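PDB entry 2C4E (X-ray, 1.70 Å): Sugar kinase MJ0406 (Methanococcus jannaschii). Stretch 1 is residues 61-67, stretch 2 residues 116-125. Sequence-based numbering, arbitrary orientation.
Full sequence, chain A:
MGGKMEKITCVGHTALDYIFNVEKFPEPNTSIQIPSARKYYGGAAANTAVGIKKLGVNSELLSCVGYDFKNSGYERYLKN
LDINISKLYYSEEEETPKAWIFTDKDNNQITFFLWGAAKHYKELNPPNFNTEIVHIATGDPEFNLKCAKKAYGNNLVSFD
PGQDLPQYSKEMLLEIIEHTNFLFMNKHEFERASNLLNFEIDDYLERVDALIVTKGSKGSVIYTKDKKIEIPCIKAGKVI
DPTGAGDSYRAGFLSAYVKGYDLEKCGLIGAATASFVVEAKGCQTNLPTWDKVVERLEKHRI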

ATOM      1  N   LEU A  61      19.235 -15.830   9.626  1.00 22.16           N
ATOM      2  CA  LEU A  61      18.246 -15.510   8.623  1.00 22.28           C
ATOM      3  C   LEU A  61      18.877 -15.385   7.252  1.00 22.38           C
ATOM      4  O   LEU A  61      19.948 -14.764   7.104  1.00 23.29           O
ATOM      5  CB  LEU A  61      17.578 -14.202   9.040  1.00 23.11           C
ATOM      6  CG  LEU A  61      16.293 -13.696   8.382  1.00 23.96           C
ATOM      7  CD1 LEU A  61      15.144 -14.648   8.537  1.00 24.62           C
ATOM      8  CD2 LEU A  61      15.952 -12.359   9.021  1.00 24.78           C
ATOM      9  N   LEU A  62      18.241 -15.989   6.253  1.00 21.18           N
ATOM     10  CA  LEU A  62      18.645 -15.843   4.860  1.00 21.55           C
ATOM     11  C   LEU A  62      17.432 -15.307   4.105  1.00 21.25           C
ATOM     12  O   LEU A  62      16.453 -16.025   3.916  1.00 20.84           O
ATOM     13  CB  LEU A  62      19.106 -17.176   4.260  1.00 22.05           C
ATOM     14  CG  LEU A  62      19.885 -17.056   2.943  1.00 24.23           C
ATOM     15  CD1 LEU A  62      20.530 -18.391   2.628  1.00 25.68           C
ATOM     16  CD2 LEU A  62      18.999 -16.605   1.782  1.00 24.89           C
ATOM     17  N   SER A  63      17.511 -14.034   3.711  1.00 20.88           N
ATOM     18  CA  SER A  63      16.461 -13.351   2.967  1.00 20.71           C
ATOM     19  C   SER A  63      17.078 -12.351   2.003  1.00 20.47           C
ATOM     20  O   SER A  63      18.219 -11.931   2.188  1.00 20.50           O
ATOM     21  CB  SER A  63      15.541 -12.555   3.904  1.00 20.73           C
ATOM     22  OG  SER A  63      15.058 -13.335   4.977  1.00 20.83           O
ATOM     23  N   CYS A  64      16.313 -11.971   0.987  1.00 20.14           N
ATOM     24  CA  CYS A  64      16.633 -10.813   0.155  1.00 20.04           C
ATOM     25  C   CYS A  64      15.888  -9.571   0.659  1.00 20.20           C
ATOM     26  O   CYS A  64      14.654  -9.541   0.694  1.00 20.53           O
ATOM     27  CB  CYS A  64      16.243 -11.070  -1.301  1.00 19.78           C
ATOM     28  SG  CYS A  64      17.218 -12.343  -2.126  1.00 21.31           S
ATOM     29  N   VAL A  65      16.650  -8.555   1.055  1.00 20.25           N
ATOM     30  CA  VAL A  65      16.103  -7.278   1.514  1.00 20.13           C
ATOM     31  C   VAL A  65      16.525  -6.158   0.560  1.00 20.68           C
ATOM     32  O   VAL A  65      17.341  -6.371  -0.327  1.00 20.24           O
ATOM     33  CB  VAL A  65      16.507  -6.981   2.987  1.00 20.11           C
ATOM     34  CG1 VAL A  65      16.040  -8.116   3.897  1.00 21.23           C
ATOM     35  CG2 VAL A  65      18.019  -6.778   3.134  1.00 20.28           C
ATOM     36  N   GLY A  66      15.942  -4.979   0.728  1.00 21.00           N
ATOM     37  CA  GLY A  66      16.121  -3.882  -0.220  1.00 21.89           C
ATOM     38  C   GLY A  66      16.976  -2.747   0.305  1.00 22.66           C
ATOM     39  O   GLY A  66      17.507  -2.811   1.411  1.00 22.75           O
ATOM     40  N   TYR A  67      17.090  -1.692  -0.506  1.00 23.88           N
ATOM     41  CA  TYR A  67      17.853  -0.492  -0.150  1.00 24.80           C
ATOM     42  C   TYR A  67      17.294   0.250   1.064  1.00 25.40           C
ATOM     43  O   TYR A  67      18.005   1.061   1.681  1.00 25.83           O
ATOM     44  CB  TYR A  67      17.961   0.466  -1.356  1.00 25.15           C
ATOM     45  CG  TYR A  67      16.630   0.972  -1.924  1.00 26.28           C
ATOM     46  CD1 TYR A  67      15.891   1.955  -1.263  1.00 28.02           C
ATOM     47  CD2 TYR A  67      16.123   0.478  -3.131  1.00 27.40           C
ATOM     48  CE1 TYR A  67      14.675   2.426  -1.778  1.00 28.14           C
ATOM     49  CE2 TYR A  67      14.909   0.943  -3.656  1.00 28.02           C
ATOM     50  CZ  TYR A  67      14.192   1.919  -2.974  1.00 28.40           C
ATOM     51  OH  TYR A  67      12.990   2.384  -3.473  1.00 28.09           O
TER
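Stretch 2 (116-125) GAAKHYKELN

Stretch 2 packs a short 3-10 segment, residues 117-123, against a nearly extended piece of chain in which Leu61-Leu62 and Cys64-Val65 are strand. The turns are tight: His120 N bonds Ala117 O at 3.0 Å, Glu123 N bonds His120 O at 2.9 Å, and Leu124 N bonds Tyr121 O at 3.0 Å. Gly116, with its positive phi of 52°, leads into them. The pairing descends stretch 1 as stretch 2 advances, Gly66 CA with Ala117 CA at 5.5 Å and then Cys64 CA with Ala118 CA at 5.5 Å; stretch 2 crosses obliquely, and the Tyr121 side chain reaches back to Leu62 and Ser63.

One hydrogen bond joins the stretches. Cys64 N donates to Tyr121 OH over 3.1 Å, at an N-H...O angle of 155°, so a side chain from the 3-10 segment satisfies a backbone amide of the strand. Tyr121 OH also lies 3.3 Å from Ser63 CA and is bonded elsewhere in the structure.

The remaining contact centres on Cys64, whose CA-to-CB bond points toward stretch 2, with chi1 in the m well. Cys64 SG sits 3.6 Å from the centroid of the Tyr121 ring and only 9° off the ring normal, a sulfur-aromatic contact over the face. Cys64 SG also meets His120 CB at 3.8 Å and Leu124 CD1 at 3.7 Å. Leu62 CD2 approaches the ring edge more loosely, 4.4 Å from Tyr121 CE2.

Near Gly66 the contacts involve small groups. Ala117 directs its CB toward the strand, with Ala117 CB 3.4 Å from Val65 O and 4.0 Å from Gly66 N, while Cys64 CB lies 3.2 Å from Ala117 O. The rule here is compact: one buried cysteine fills the centre, a tyrosine supplies both ring face and acceptor, and an alanine methyl packs against the backbone at Val65 and Gly66.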

ATOM      1  N   GLY A 116       9.287  -7.086  -4.731  1.00 20.52           N
ATOM      2  CA  GLY A 116      10.474  -6.264  -4.535  1.00 20.17           C
ATOM      3  C   GLY A 116      11.798  -7.005  -4.714  1.00 19.47           C
ATOM      4  O   GLY A 116      12.049  -7.589  -5.788  1.00 19.86           O
ATOM      5  N   ALA A 117      12.612  -6.997  -3.643  1.00 19.18           N
ATOM      6  CA  ALA A 117      13.961  -7.596  -3.632  1.00 19.16           C
ATOM      7  C   ALA A 117      13.995  -9.125  -3.701  1.00 19.40           C
ATOM      8  O   ALA A 117      15.053  -9.707  -3.954  1.00 18.29           O
ATOM      9  CB  ALA A 117      14.727  -7.131  -2.384  1.00 19.30           C
ATOM     10  N   ALA A 118      12.862  -9.779  -3.443  1.00 19.47           N
ATOM     11  CA  ALA A 118      12.735 -11.222  -3.672  1.00 19.49           C
ATOM     12  C   ALA A 118      13.010 -11.628  -5.130  1.00 19.59           C
ATOM     13  O   ALA A 118      13.256 -12.805  -5.419  1.00 19.98           O
ATOM     14  CB  ALA A 118      11.356 -11.702  -3.242  1.00 20.01           C
ATOM     15  N   LYS A 119      12.980 -10.666  -6.051  1.00 19.67           N
ATOM     16  CA  LYS A 119      13.381 -10.942  -7.433  1.00 19.84           C
ATOM     17  C   LYS A 119      14.810 -11.503  -7.505  1.00 19.73           C
ATOM     18  O   LYS A 119      15.162 -12.186  -8.464  1.00 19.92           O
ATOM     19  CB  LYS A 119      13.224  -9.695  -8.330  1.00 20.16           C
ATOM     20  CG  LYS A 119      14.223  -8.572  -8.065  1.00 21.40           C
ATOM     21  CD  LYS A 119      15.538  -8.801  -8.788  1.00 23.64           C
ATOM     22  CE  LYS A 119      16.076  -7.569  -9.425  1.00 25.18           C
ATOM     23  NZ  LYS A 119      17.210  -7.873 -10.350  1.00 26.04           N
ATOM     24  N   HIS A 120      15.627 -11.210  -6.495  1.00 19.49           N
ATOM     25  CA  HIS A 120      17.035 -11.598  -6.512  1.00 19.60           C
ATOM     26  C   HIS A 120      17.278 -13.083  -6.216  1.00 19.67           C
ATOM     27  O   HIS A 120      18.356 -13.572  -6.540  1.00 19.81           O
ATOM     28  CB  HIS A 120      17.860 -10.745  -5.531  1.00 19.68           C
ATOM     29  CG  HIS A 120      18.024  -9.322  -5.953  1.00 19.79           C
ATOM     30  ND1 HIS A 120      18.724  -8.953  -7.083  1.00 19.29           N
ATOM     31  CD2 HIS A 120      17.567  -8.172  -5.402  1.00 19.65           C
ATOM     32  CE1 HIS A 120      18.696  -7.639  -7.204  1.00 20.19           C
ATOM     33  NE2 HIS A 120      18.006  -7.141  -6.195  1.00 19.13           N
ATOM     34  N   TYR A 121      16.329 -13.798  -5.600  1.00 19.77           N
ATOM     35  CA  TYR A 121      16.557 -15.221  -5.315  1.00 19.92           C
ATOM     36  C   TYR A 121      16.985 -16.014  -6.556  1.00 20.72           C
ATOM     37  O   TYR A 121      17.866 -16.853  -6.468  1.00 20.12           O
ATOM     38  CB  TYR A 121      15.339 -15.914  -4.674  1.00 19.94           C
ATOM     39  CG  TYR A 121      15.071 -15.498  -3.247  1.00 19.82           C
ATOM     40  CD1 TYR A 121      13.978 -14.697  -2.941  1.00 20.69           C
ATOM     41  CD2 TYR A 121      15.924 -15.870  -2.208  1.00 21.09           C
ATOM     42  CE1 TYR A 121      13.715 -14.302  -1.653  1.00 19.92           C
ATOM     43  CE2 TYR A 121      15.668 -15.473  -0.903  1.00 20.22           C
ATOM     44  CZ  TYR A 121      14.554 -14.691  -0.636  1.00 19.08           C
ATOM     45  OH  TYR A 121      14.286 -14.266   0.636  1.00 20.71           O
ATOM     46  N   LYS A 122      16.373 -15.751  -7.708  1.00 21.77           N
ATOM     47  CA  LYS A 122      16.732 -16.493  -8.926  1.00 23.06           C
ATOM     48  C   LYS A 122      18.164 -16.219  -9.417  1.00 23.20           C
ATOM     49  O   LYS A 122      18.695 -16.972 -10.229  1.00 23.21           O
ATOM     50  CB  LYS A 122      15.701 -16.267 -10.041  1.00 23.45           C
ATOM     51  CG  LYS A 122      15.622 -14.857 -10.581  1.00 25.34           C
ATOM     52  CD  LYS A 122      14.499 -14.746 -11.628  1.00 27.96           C
ATOM     53  CE  LYS A 122      14.045 -13.314 -11.864  1.00 29.56           C
ATOM     54  NZ  LYS A 122      13.756 -12.584 -10.593  1.00 31.09           N
ATOM     55  N   GLU A 123      18.779 -15.147  -8.931  1.00 23.85           N
ATOM     56  CA  GLU A 123      20.181 -14.841  -9.230  1.00 24.76           C
ATOM     57  C   GLU A 123      21.160 -15.537  -8.284  1.00 24.72           C
ATOM     58  O   GLU A 123      22.359 -15.538  -8.535  1.00 25.13           O
ATOM     59  CB  GLU A 123      20.427 -13.333  -9.132  1.00 25.05           C
ATOM     60  CG  GLU A 123      19.621 -12.486 -10.107  1.00 26.18           C
ATOM     61  CD  GLU A 123      19.411 -11.060  -9.616  1.00 27.91           C
ATOM     62  OE1 GLU A 123      20.204 -10.572  -8.774  1.00 28.16           O
ATOM     63  OE2 GLU A 123      18.442 -10.426 -10.076  1.00 29.41           O
ATOM     64  N   LEU A 124      20.649 -16.100  -7.194  1.00 24.84           N
ATOM     65  CA  LEU A 124      21.479 -16.605  -6.106  1.00 24.89           C
ATOM     66  C   LEU A 124      21.432 -18.122  -5.972  1.00 24.41           C
ATOM     67  O   LEU A 124      20.558 -18.793  -6.508  1.00 24.07           O
ATOM     68  CB  LEU A 124      21.036 -15.982  -4.774  1.00 25.10           C
ATOM     69  CG  LEU A 124      21.008 -14.452  -4.717  1.00 26.20           C
ATOM     70  CD1 LEU A 124      20.268 -13.988  -3.473  1.00 27.40           C
ATOM     71  CD2 LEU A 124      22.417 -13.873  -4.753  1.00 28.10           C
ATOM     72  N   ASN A 125      22.402 -18.647  -5.236  1.00 24.49           N
ATOM     73  CA  ASN A 125      22.409 -20.042  -4.840  1.00 23.94           C
ATOM     74  C   ASN A 125      22.674 -20.114  -3.345  1.00 24.21           C
ATOM     75  O   ASN A 125      23.336 -19.245  -2.788  1.00 24.19           O
ATOM     76  CB  ASN A 125      23.439 -20.823  -5.654  1.00 24.43           C
ATOM     77  CG  ASN A 125      23.021 -20.980  -7.114  1.00 22.26           C
ATOM     78  OD1 ASN A 125      22.039 -21.653  -7.423  1.00 22.63           O
ATOM     79  ND2 ASN A 125      23.749 -20.338  -8.011  1.00 24.07           N
TER